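Local coordinates for protein acetylene hydratase Ahy (Pelobacter acetylenicus, PDB 2E7Z) that catalyses the hydration of acetylene to acetaldehyde, using a tungsten-bis(molybdopterin guanine dinucleotide) cofactor and one [4Fe-4S] cluster, at residues A83-I87 with D451-P455; S102-T108 with A408-S414; H613-R619 with G674-E679. All coordinates share one frame; numbering follows the deposited sequence. Where two conformers were deposited one is given.

Contact 1. Residues A83-I87 with D451-P455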
loop_
_atom_site.group_PDB
_atom_site.type_symbol
_atom_site.label_atom_id
_atom_site.label_comp_id
_atom_site.label_asym_id
_atom_site.label_seq_id
_atom_site.Cartn_x
_atom_site.Cartn_y
_atom_site.Cartn_z
ATOM N N ALA A 83 31.234 3.250 -0.454
ATOM C CA ALA A 83 30.028 2.908 0.301
ATOM C C ALA A 83 29.656 1.451 0.085
ATOM O O ALA A 83 29.415 0.742 1.034
ATOM C CB ALA A 83 28.862 3.815 -0.103
ATOM N N LEU A 84 29.666 1.013 -1.166
ATOM C CA LEU A 84 29.299 -0.357 -1.483
ATOM C C LEU A 84 30.320 -1.349 -0.912
ATOM O O LEU A 84 29.946 -2.417 -0.427
ATOM C CB LEU A 84 29.164 -0.508 -2.997
ATOM C CG LEU A 84 27.993 0.239 -3.643
ATOM C CD1 LEU A 84 28.351 0.652 -5.082
ATOM C CD2 LEU A 84 26.762 -0.611 -3.604
ATOM N N ASP A 85 31.610 -1.002 -0.981
ATOM C CA ASP A 85 32.626 -1.877 -0.407
ATOM C C ASP A 85 32.376 -2.072 1.091
ATOM O O ASP A 85 32.409 -3.199 1.594
ATOM C CB ASP A 85 34.018 -1.277 -0.577
ATOM C CG ASP A 85 34.577 -1.444 -1.990
ATOM O OD1 ASP A 85 33.941 -2.121 -2.844
ATOM O OD2 ASP A 85 35.674 -0.890 -2.224
ATOM N N GLU A 86 32.101 -0.969 1.788
ATOM C CA GLU A 86 31.910 -1.038 3.237
ATOM C C GLU A 86 30.614 -1.737 3.616
ATOM O O GLU A 86 30.579 -2.509 4.563
ATOM C CB GLU A 86 31.971 0.358 3.859
ATOM C CG GLU A 86 33.382 0.948 3.742
ATOM C CD GLU A 86 33.538 2.329 4.372
ATOM O OE1 GLU A 86 32.605 2.797 5.061
ATOM O OE2 GLU A 86 34.602 2.971 4.170
ATOM N N ILE A 87 29.555 -1.450 2.866
ATOM C CA ILE A 87 28.270 -2.106 3.102
ATOM C C ILE A 87 28.427 -3.621 2.942
ATOM O O ILE A 87 27.994 -4.408 3.806
ATOM C CB ILE A 87 27.189 -1.508 2.193
ATOM C CG1 ILE A 87 26.836 -0.095 2.666
ATOM C CG2 ILE A 87 25.937 -2.368 2.195
ATOM C CD1 ILE A 87 26.084 0.734 1.612
ATOM N N ASP A 451 23.603 3.987 8.722
ATOM C CA ASP A 451 25.072 4.049 8.581
ATOM C C ASP A 451 25.453 4.699 7.253
ATOM O O ASP A 451 26.484 5.380 7.144
ATOM C CB ASP A 451 25.673 2.658 8.670
ATOM C CG ASP A 451 25.462 2.061 10.033
ATOM O OD1 ASP A 451 26.200 2.421 10.982
ATOM O OD2 ASP A 451 24.556 1.235 10.180
ATOM N N TYR A 452 24.634 4.475 6.230
ATOM C CA TYR A 452 24.868 4.984 4.873
ATOM C C TYR A 452 23.567 5.435 4.274
ATOM O O TYR A 452 22.560 4.675 4.338
ATOM C CB TYR A 452 25.478 3.904 3.937
ATOM C CG TYR A 452 26.780 3.342 4.456
ATOM C CD1 TYR A 452 26.787 2.259 5.336
ATOM C CD2 TYR A 452 28.002 3.937 4.104
ATOM C CE1 TYR A 452 27.951 1.750 5.858
ATOM C CE2 TYR A 452 29.199 3.474 4.639
ATOM C CZ TYR A 452 29.156 2.389 5.522
ATOM O OH TYR A 452 30.330 1.920 6.064
ATOM N N VAL A 453 23.587 6.638 3.692
ATOM C CA VAL A 453 22.438 7.138 2.961
ATOM C C VAL A 453 22.867 7.214 1.511
ATOM O O VAL A 453 23.898 7.820 1.190
ATOM C CB VAL A 453 21.974 8.489 3.497
ATOM C CG1 VAL A 453 20.756 9.020 2.692
ATOM C CG2 VAL A 453 21.610 8.368 4.982
ATOM N N LEU A 454 22.115 6.547 0.642
ATOM C CA LEU A 454 22.481 6.420 -0.767
ATOM C C LEU A 454 21.486 7.160 -1.614
ATOM O O LEU A 454 20.305 7.027 -1.415
ATOM C CB LEU A 454 22.569 4.958 -1.195
ATOM C CG LEU A 454 23.568 4.137 -0.390
ATOM C CD1 LEU A 454 23.483 2.703 -0.882
ATOM C CD2 LEU A 454 24.976 4.661 -0.584
ATOM N N PRO A 455 21.971 8.017 -2.533
ATOM C CA PRO A 455 21.053 8.834 -3.317
ATOM C C PRO A 455 20.332 8.146 -4.456
ATOM O O PRO A 455 20.956 7.616 -5.382
ATOM C CB PRO A 455 21.975 9.917 -3.889
ATOM C CG PRO A 455 23.291 9.214 -4.061
ATOM C CD PRO A 455 23.389 8.299 -2.845
#
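The phenol of Y452 gives its hydroxyl hydrogen to E86, with OH 2.6 Å from OE1. The carboxylate oxygen lies at the edge of the ring, in its plane, and accepts on its anti lone pair, away from its twin oxygen, while carboxylate and ring planes stand 70° apart. E86 CG lies anti to its own carbonyl carbon (chi1 -67°) and the chain runs extended from there, which carries OE1 across the end of the tyrosine. K64 forms a salt bridge to the same OE1, so phenol and ammonium share one carboxylate oxygen.

Aliphatic contacts fill the rest. I87 lays CG1 over one face of the Y452 ring, 3.9 Å from its centroid, a CH-pi contact displaced toward the rim on the CD1 side. This is helix-on-sheet packing in an alpha/beta domain: helix 80-98 lies against strand 452-455, the axis of its 83-87 part passing 10.3 Å from that of the strand at 138°. A leucine in place of Y452 would probably leave E86 without its hydroxyl donor and I87 without a ring face to rest on. Farther along the strand, L454 spreads its two methyls, CD2 reaching A83 CB at 4.0 Å and CD1 meeting I87 CD1 at 4.1 Å, while F494 of helix 491-501 also touches L454.

Contact 2. Residues S102-T108 with A408-S414. With MGD (2-amino-5,6-dimercapto-7-methyl-3,7,8a,9-tetrahydro-8-oxa-1,3,9,10-tetraaza-anthracen-4-one guanosine dinucleotide), chain E.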
loop_
_atom_site.group_PDB
_atom_site.type_symbol
_atom_site.label_atom_id
_atom_site.label_comp_id
_atom_site.label_asym_id
_atom_site.label_seq_id
_atom_site.Cartn_x
_atom_site.Cartn_y
_atom_site.Cartn_z
ATOM N N SER A 102 19.275 -12.663 8.953
ATOM C CA SER A 102 19.461 -11.451 9.755
ATOM C C SER A 102 19.453 -10.150 8.960
ATOM O O SER A 102 19.559 -9.074 9.560
ATOM C CB SER A 102 20.736 -11.540 10.576
ATOM O OG SER A 102 21.898 -11.379 9.777
ATOM N N LEU A 103 19.288 -10.229 7.640
ATOM C CA LEU A 103 19.046 -9.033 6.819
ATOM C C LEU A 103 17.542 -8.849 6.634
ATOM O O LEU A 103 16.839 -9.740 6.087
ATOM C CB LEU A 103 19.717 -9.236 5.454
ATOM C CG LEU A 103 19.317 -8.189 4.411
ATOM C CD1 LEU A 103 19.796 -6.761 4.759
ATOM C CD2 LEU A 103 19.829 -8.559 3.027
ATOM N N GLY A 104 17.065 -7.676 7.062
ATOM C CA GLY A 104 15.687 -7.260 6.848
ATOM C C GLY A 104 15.654 -6.144 5.806
ATOM O O GLY A 104 16.597 -5.322 5.742
ATOM N N VAL A 105 14.606 -6.108 4.991
ATOM C CA VAL A 105 14.458 -5.071 3.961
ATOM C C VAL A 105 13.049 -4.501 3.993
ATOM O O VAL A 105 12.086 -5.291 4.037
ATOM C CB VAL A 105 14.802 -5.635 2.547
ATOM C CG1 VAL A 105 14.517 -4.567 1.467
ATOM C CG2 VAL A 105 16.232 -6.077 2.463
ATOM N N SER A 106 12.912 -3.174 3.967
ATOM C CA SER A 106 11.617 -2.530 3.766
ATOM C C SER A 106 11.734 -1.789 2.448
ATOM O O SER A 106 12.542 -0.838 2.346
ATOM C CB SER A 106 11.315 -1.597 4.946
ATOM O OG SER A 106 10.139 -0.843 4.742
ATOM N N GLN A 107 10.977 -2.202 1.442
ATOM C CA GLN A 107 11.091 -1.628 0.100
ATOM C C GLN A 107 9.743 -1.226 -0.423
ATOM O O GLN A 107 8.801 -2.036 -0.379
ATOM C CB GLN A 107 11.672 -2.680 -0.859
ATOM C CG GLN A 107 11.778 -2.249 -2.311
ATOM C CD GLN A 107 11.786 -3.406 -3.280
ATOM O OE1 GLN A 107 11.380 -4.520 -2.924
ATOM N NE2 GLN A 107 12.189 -3.161 -4.503
ATOM N N THR A 108 9.619 -0.006 -0.942
ATOM C CA THR A 108 8.416 0.357 -1.681
ATOM C C THR A 108 8.772 0.442 -3.156
ATOM O O THR A 108 9.276 1.492 -3.631
ATOM C CB THR A 108 7.841 1.691 -1.195
ATOM O OG1 THR A 108 7.526 1.556 0.203
ATOM C CG2 THR A 108 6.590 2.036 -1.979
ATOM N N ALA A 408 20.957 -6.415 10.096
ATOM C CA ALA A 408 21.142 -5.503 8.963
ATOM C C ALA A 408 19.772 -5.112 8.434
ATOM O O ALA A 408 18.896 -5.971 8.350
ATOM C CB ALA A 408 21.981 -6.129 7.839
ATOM N N PHE A 409 19.601 -3.847 8.052
ATOM C CA PHE A 409 18.309 -3.359 7.610
ATOM C C PHE A 409 18.485 -2.373 6.455
ATOM O O PHE A 409 19.248 -1.398 6.561
ATOM C CB PHE A 409 17.541 -2.760 8.789
ATOM C CG PHE A 409 16.135 -2.306 8.448
ATOM C CD1 PHE A 409 15.856 -1.011 8.010
ATOM C CD2 PHE A 409 15.079 -3.215 8.575
ATOM C CE1 PHE A 409 14.534 -0.630 7.719
ATOM C CE2 PHE A 409 13.751 -2.808 8.323
ATOM C CZ PHE A 409 13.495 -1.550 7.863
ATOM N N PHE A 410 17.807 -2.656 5.336
ATOM C CA PHE A 410 17.837 -1.774 4.173
ATOM C C PHE A 410 16.456 -1.160 3.990
ATOM O O PHE A 410 15.452 -1.891 3.923
ATOM C CB PHE A 410 18.210 -2.470 2.854
ATOM C CG PHE A 410 19.566 -3.098 2.800
ATOM C CD1 PHE A 410 20.528 -2.905 3.769
ATOM C CD2 PHE A 410 19.864 -3.907 1.699
ATOM C CE1 PHE A 410 21.796 -3.512 3.660
ATOM C CE2 PHE A 410 21.117 -4.500 1.573
ATOM C CZ PHE A 410 22.095 -4.266 2.551
ATOM N N ALA A 411 16.413 0.160 3.833
ATOM C CA ALA A 411 15.188 0.903 3.530
ATOM C C ALA A 411 15.305 1.422 2.111
ATOM O O ALA A 411 16.171 2.284 1.852
ATOM C CB ALA A 411 14.968 2.039 4.523
ATOM N N LEU A 412 14.462 0.947 1.195
ATOM C CA LEU A 412 14.535 1.294 -0.227
ATOM C C LEU A 412 13.279 2.045 -0.591
ATOM O O LEU A 412 12.204 1.467 -0.674
ATOM C CB LEU A 412 14.701 0.046 -1.109
ATOM C CG LEU A 412 15.815 -0.917 -0.693
ATOM C CD1 LEU A 412 15.803 -2.209 -1.528
ATOM C CD2 LEU A 412 17.158 -0.238 -0.729
ATOM N N ALA A 413 13.418 3.368 -0.753
ATOM C CA ALA A 413 12.293 4.291 -0.962
ATOM C C ALA A 413 11.198 4.043 0.070
ATOM O O ALA A 413 10.017 3.972 -0.254
ATOM C CB ALA A 413 11.767 4.234 -2.389
ATOM N N SER A 414 11.619 3.934 1.328
ATOM C CA SER A 414 10.716 3.616 2.417
ATOM C C SER A 414 11.169 4.305 3.695
ATOM O O SER A 414 12.261 4.030 4.214
ATOM C CB SER A 414 10.679 2.073 2.600
ATOM O OG SER A 414 9.982 1.706 3.796
HETATM P PB MGD E . 6.807 6.702 2.919
HETATM O O1B MGD E . 6.747 5.937 4.217
HETATM O O2B MGD E . 6.510 8.157 2.899
HETATM O O3B MGD E . 5.838 6.056 1.815
HETATM O O3A MGD E . 4.608 3.876 2.030
HETATM P PA MGD E . 5.777 4.584 1.173
HETATM O O1A MGD E . 5.369 4.806 -0.253
HETATM O O2A MGD E . 7.022 3.810 1.484
HETATM O "O5'" MGD E . 8.290 6.456 2.336
HETATM C "C5'" MGD E . 8.538 6.686 0.960
HETATM C "C4'" MGD E . 9.980 7.142 0.860
HETATM O "O4'" MGD E . 10.347 7.085 -0.527
HETATM C "C3'" MGD E . 10.190 8.605 1.235
HETATM O "O3'" MGD E . 11.185 8.682 2.269
HETATM C "C2'" MGD E . 10.641 9.327 -0.052
HETATM O "O2'" MGD E . 11.599 10.391 0.114
HETATM C "C1'" MGD E . 11.241 8.183 -0.823
HETATM N N9 MGD E . 11.209 8.292 -2.290
HETATM C C8 MGD E . 10.211 8.790 -3.062
HETATM N N7 MGD E . 10.492 8.631 -4.365
HETATM C C5 MGD E . 11.658 7.951 -4.431
HETATM C C6 MGD E . 12.527 7.444 -5.478
HETATM O O6 MGD E . 12.238 7.581 -6.685
HETATM N N1 MGD E . 13.627 6.788 -5.070
HETATM C C2 MGD E . 14.022 6.659 -3.808
HETATM N N2 MGD E . 15.167 5.968 -3.539
HETATM N N3 MGD E . 13.280 7.106 -2.799
HETATM C C4 MGD E . 12.118 7.734 -3.072
HETATM C C10 MGD E . 3.259 4.072 1.605
HETATM C C11 MGD E . 2.422 3.036 2.324
HETATM O O11 MGD E . 2.460 3.400 3.702
HETATM C C12 MGD E . 1.008 3.053 1.797
HETATM S S12 MGD E . 0.771 2.900 0.110
HETATM C C13 MGD E . -0.040 3.126 2.634
HETATM S S13 MGD E . -1.641 3.275 2.073
HETATM C C14 MGD E . 0.107 3.105 4.124
HETATM N N15 MGD E . -0.202 4.394 4.726
HETATM C C16 MGD E . 0.031 4.446 6.069
HETATM C C17 MGD E . -0.745 5.263 7.012
HETATM O O17 MGD E . -1.700 5.963 6.608
HETATM N N18 MGD E . -0.398 5.217 8.313
HETATM C C19 MGD E . 0.623 4.460 8.787
HETATM N N19 MGD E . 0.927 4.463 10.102
HETATM N N20 MGD E . 1.384 3.714 7.975
HETATM C C21 MGD E . 1.130 3.662 6.662
HETATM N N22 MGD E . 1.880 2.887 5.875
HETATM C C23 MGD E . 1.533 2.659 4.488
#
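S106 and S414 join hydroxyl to hydroxyl, OG to OG at 2.7 Å, a side-chain bond just where two parallel strands end at the cofactor. The strands, 103-107 and 408-412, are neighbours in the mixed sheet of an alpha/beta domain, with the dinucleotide bound at their C-terminal ends, as in Rossmann-like folds. Y420 also bonds S106 OG. Six backbone hydrogen bonds zip the pair together, from A408 N to S102 O at one end to T108 N to L412 O at the other.

On the face bearing L103, V105 and Q107, L103 CD1 sits over the centre of the F410 ring, 3.9 Å from the centroid and only 5° off its normal. L103 CG points away from its backbone N (chi1 169°), which swings this methyl toward the neighbouring strand. V105 CG1 then meets L412 CD1 at 4.0 Å, and the aliphatic part of Q107 lies on L412 CB, its amide bonded to W131, E115 and E491. The other face carries F409, whose CZ comes 3.6 Å from S106 CB.

Past the strands, A413 turns with positive phi (49°) and brings its CB to 3.3 Å from N3 of the guanine of the dinucleotide. T108 reaches the diphosphate, its OG1 donating a hydrogen bond to MGD O2A at 2.6 Å.

Contact 3. Residues H613-R619 with G674-E679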
loop_
_atom_site.group_PDB
_atom_site.type_symbol
_atom_site.label_atom_id
_atom_site.label_comp_id
_atom_site.label_asym_id
_atom_site.label_seq_id
_atom_site.Cartn_x
_atom_site.Cartn_y
_atom_site.Cartn_z
ATOM N N HIS A 613 7.404 17.221 2.213
ATOM C CA HIS A 613 7.373 18.208 3.310
ATOM C C HIS A 613 8.579 19.166 3.325
ATOM O O HIS A 613 8.636 20.067 4.167
ATOM C CB HIS A 613 7.218 17.498 4.668
ATOM C CG HIS A 613 5.967 16.688 4.794
ATOM N ND1 HIS A 613 4.718 17.204 4.501
ATOM C CD2 HIS A 613 5.761 15.424 5.242
ATOM C CE1 HIS A 613 3.805 16.271 4.716
ATOM N NE2 HIS A 613 4.408 15.193 5.182
ATOM N N GLN A 614 9.560 18.954 2.445
ATOM C CA GLN A 614 10.705 19.874 2.339
ATOM C C GLN A 614 10.190 21.303 2.061
ATOM O O GLN A 614 9.150 21.446 1.405
ATOM C CB GLN A 614 11.638 19.411 1.216
ATOM C CG GLN A 614 12.570 18.286 1.632
ATOM C CD GLN A 614 11.857 16.919 1.712
ATOM O OE1 GLN A 614 10.838 16.673 1.027
ATOM N NE2 GLN A 614 12.397 16.026 2.540
ATOM N N PRO A 615 10.884 22.355 2.582
ATOM C CA PRO A 615 10.449 23.721 2.314
ATOM C C PRO A 615 10.199 23.945 0.826
ATOM O O PRO A 615 11.057 23.643 -0.004
ATOM C CB PRO A 615 11.628 24.570 2.810
ATOM C CG PRO A 615 12.179 23.794 3.956
ATOM C CD PRO A 615 12.049 22.328 3.490
ATOM N N GLY A 616 9.019 24.458 0.498
ATOM C CA GLY A 616 8.685 24.758 -0.884
ATOM C C GLY A 616 7.208 24.940 -1.072
ATOM O O GLY A 616 6.428 24.916 -0.096
ATOM N N ILE A 617 6.813 25.099 -2.332
ATOM C CA ILE A 617 5.420 25.353 -2.698
ATOM C C ILE A 617 4.451 24.301 -2.168
ATOM O O ILE A 617 3.382 24.644 -1.662
ATOM C CB ILE A 617 5.263 25.596 -4.244
ATOM C CG1 ILE A 617 3.828 26.013 -4.612
ATOM C CG2 ILE A 617 5.772 24.400 -5.059
ATOM C CD1 ILE A 617 3.710 26.682 -5.982
ATOM N N LEU A 618 4.824 23.020 -2.259
ATOM C CA LEU A 618 3.922 21.989 -1.784
ATOM C C LEU A 618 3.737 22.037 -0.259
ATOM O O LEU A 618 2.594 21.963 0.237
ATOM C CB LEU A 618 4.420 20.612 -2.239
ATOM C CG LEU A 618 4.356 20.399 -3.758
ATOM C CD1 LEU A 618 5.062 19.085 -4.124
ATOM C CD2 LEU A 618 2.917 20.357 -4.254
ATOM N N ARG A 619 4.847 22.167 0.476
ATOM C CA ARG A 619 4.779 22.289 1.948
ATOM C C ARG A 619 3.932 23.481 2.368
ATOM O O ARG A 619 3.173 23.397 3.334
ATOM C CB ARG A 619 6.172 22.392 2.558
ATOM C CG ARG A 619 6.205 22.626 4.076
ATOM C CD ARG A 619 5.586 21.480 4.921
ATOM N NE ARG A 619 5.649 21.857 6.334
ATOM C CZ ARG A 619 6.755 21.813 7.082
ATOM N NH1 ARG A 619 7.909 21.371 6.574
ATOM N NH2 ARG A 619 6.705 22.205 8.352
ATOM N N GLY A 674 2.254 10.656 8.177
ATOM C CA GLY A 674 3.430 10.976 7.390
ATOM C C GLY A 674 4.022 12.324 7.694
ATOM O O GLY A 674 4.938 12.743 7.026
ATOM N N ARG A 675 3.495 13.011 8.707
ATOM C CA ARG A 675 3.950 14.366 8.982
ATOM C C ARG A 675 5.280 14.418 9.728
ATOM O O ARG A 675 5.445 13.779 10.764
ATOM C CB ARG A 675 2.868 15.117 9.768
ATOM C CG ARG A 675 1.738 15.562 8.896
ATOM C CD ARG A 675 2.224 16.839 8.189
ATOM N NE ARG A 675 1.287 17.307 7.224
ATOM C CZ ARG A 675 1.376 18.468 6.591
ATOM N NH1 ARG A 675 2.370 19.318 6.848
ATOM N NH2 ARG A 675 0.441 18.771 5.722
ATOM N N TRP A 676 6.225 15.167 9.168
ATOM C CA TRP A 676 7.452 15.490 9.866
ATOM C C TRP A 676 7.946 16.824 9.305
ATOM O O TRP A 676 7.303 17.378 8.421
ATOM C CB TRP A 676 8.506 14.377 9.751
ATOM C CG TRP A 676 8.987 14.077 8.345
ATOM C CD1 TRP A 676 8.271 13.501 7.323
ATOM C CD2 TRP A 676 10.304 14.304 7.838
ATOM N NE1 TRP A 676 9.070 13.348 6.211
ATOM C CE2 TRP A 676 10.315 13.860 6.488
ATOM C CE3 TRP A 676 11.476 14.879 8.382
ATOM C CZ2 TRP A 676 11.453 13.943 5.679
ATOM C CZ3 TRP A 676 12.622 14.954 7.581
ATOM C CH2 TRP A 676 12.596 14.503 6.231
ATOM N N CYS A 677 9.084 17.301 9.792
ATOM C CA CYS A 677 9.504 18.692 9.594
ATOM C C CYS A 677 10.949 18.730 9.082
ATOM O O CYS A 677 11.876 18.902 9.872
ATOM C CB CYS A 677 9.405 19.423 10.939
ATOM S SG CYS A 677 7.836 19.125 11.870
ATOM N N PRO A 678 11.146 18.565 7.760
ATOM C CA PRO A 678 12.480 18.499 7.158
ATOM C C PRO A 678 13.345 19.734 7.351
ATOM O O PRO A 678 14.557 19.660 7.164
ATOM C CB PRO A 678 12.184 18.274 5.667
ATOM C CG PRO A 678 10.831 17.654 5.639
ATOM C CD PRO A 678 10.091 18.332 6.758
ATOM N N GLU A 679 12.721 20.851 7.728
ATOM C CA GLU A 679 13.438 22.094 7.995
ATOM C C GLU A 679 14.192 22.022 9.318
ATOM O O GLU A 679 15.110 22.788 9.553
ATOM C CB GLU A 679 12.463 23.284 7.982
ATOM C CG GLU A 679 11.482 23.311 9.166
ATOM C CD GLU A 679 10.166 22.585 8.918
ATOM O OE1 GLU A 679 9.169 22.896 9.604
ATOM O OE2 GLU A 679 10.112 21.687 8.054
#
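Two irregular segments pass close without pairing as strands, their nearest approach being Q614 CA to P678 CA at 5.3 Å, and a weakly bonded helical turn begins near I617. R619 grips E679 end-on, NH1 to OE2 at 2.7 Å and NH2 to OE1 at 2.8 Å. Both oxygens are met on their syn sides, although the guanidinium and carboxylate planes are 40° apart. A bend at chi2 (63°) turns the arginine back over its own segment, where NH1 also donates to H613 O at 2.8 Å, close to the guanidinium plane; NE is held by P623 O. Three nitrogens are thus engaged, which should fix the rotation of the group.

H613 fills the middle. One ring edge faces the indole of W676 in an offset edge-to-face pair, planes at 88°, and NE2 makes a weak, strongly bent bond to G674 O at 3.1 Å. H613 CE1 lies over one face of the R675 guanidinium, 3.6 Å above the plane and toward the rim; R675 itself is salt-bridged to E604. P678 packs CD against H613 CB at 3.6 Å and sets CG over a face of the W676 indole, whose NE1 bonds S610 O.

E604 and S610 both belong to the cofactor site, and H673, another of its residues, directly precedes G674, so these loops form second-shell packing beside the cofactor in the molybdopterin dinucleotide-binding domain.

Contacts 1 and 2 share one mixed sheet: helix 80-98 leads directly into strand 103-107, so the chain that packs on strand 452-455 in contact 1 next enters the sheet beside strand 408-412 in contact 2. Contact 2 is wholly buried and relies on backbone bonding, ending at the dinucleotide; contact 1, farther from the chain's centre, depends on side chains between helix and sheet, with a single polar bond. Contact 3 belongs to the molybdopterin dinucleotide-binding domain, about 23 to 25 Å from the other centres. Its loops run from a buried histidine to an exposed glutamate, and charged and aromatic side chains, not paired strands, make most of the contact.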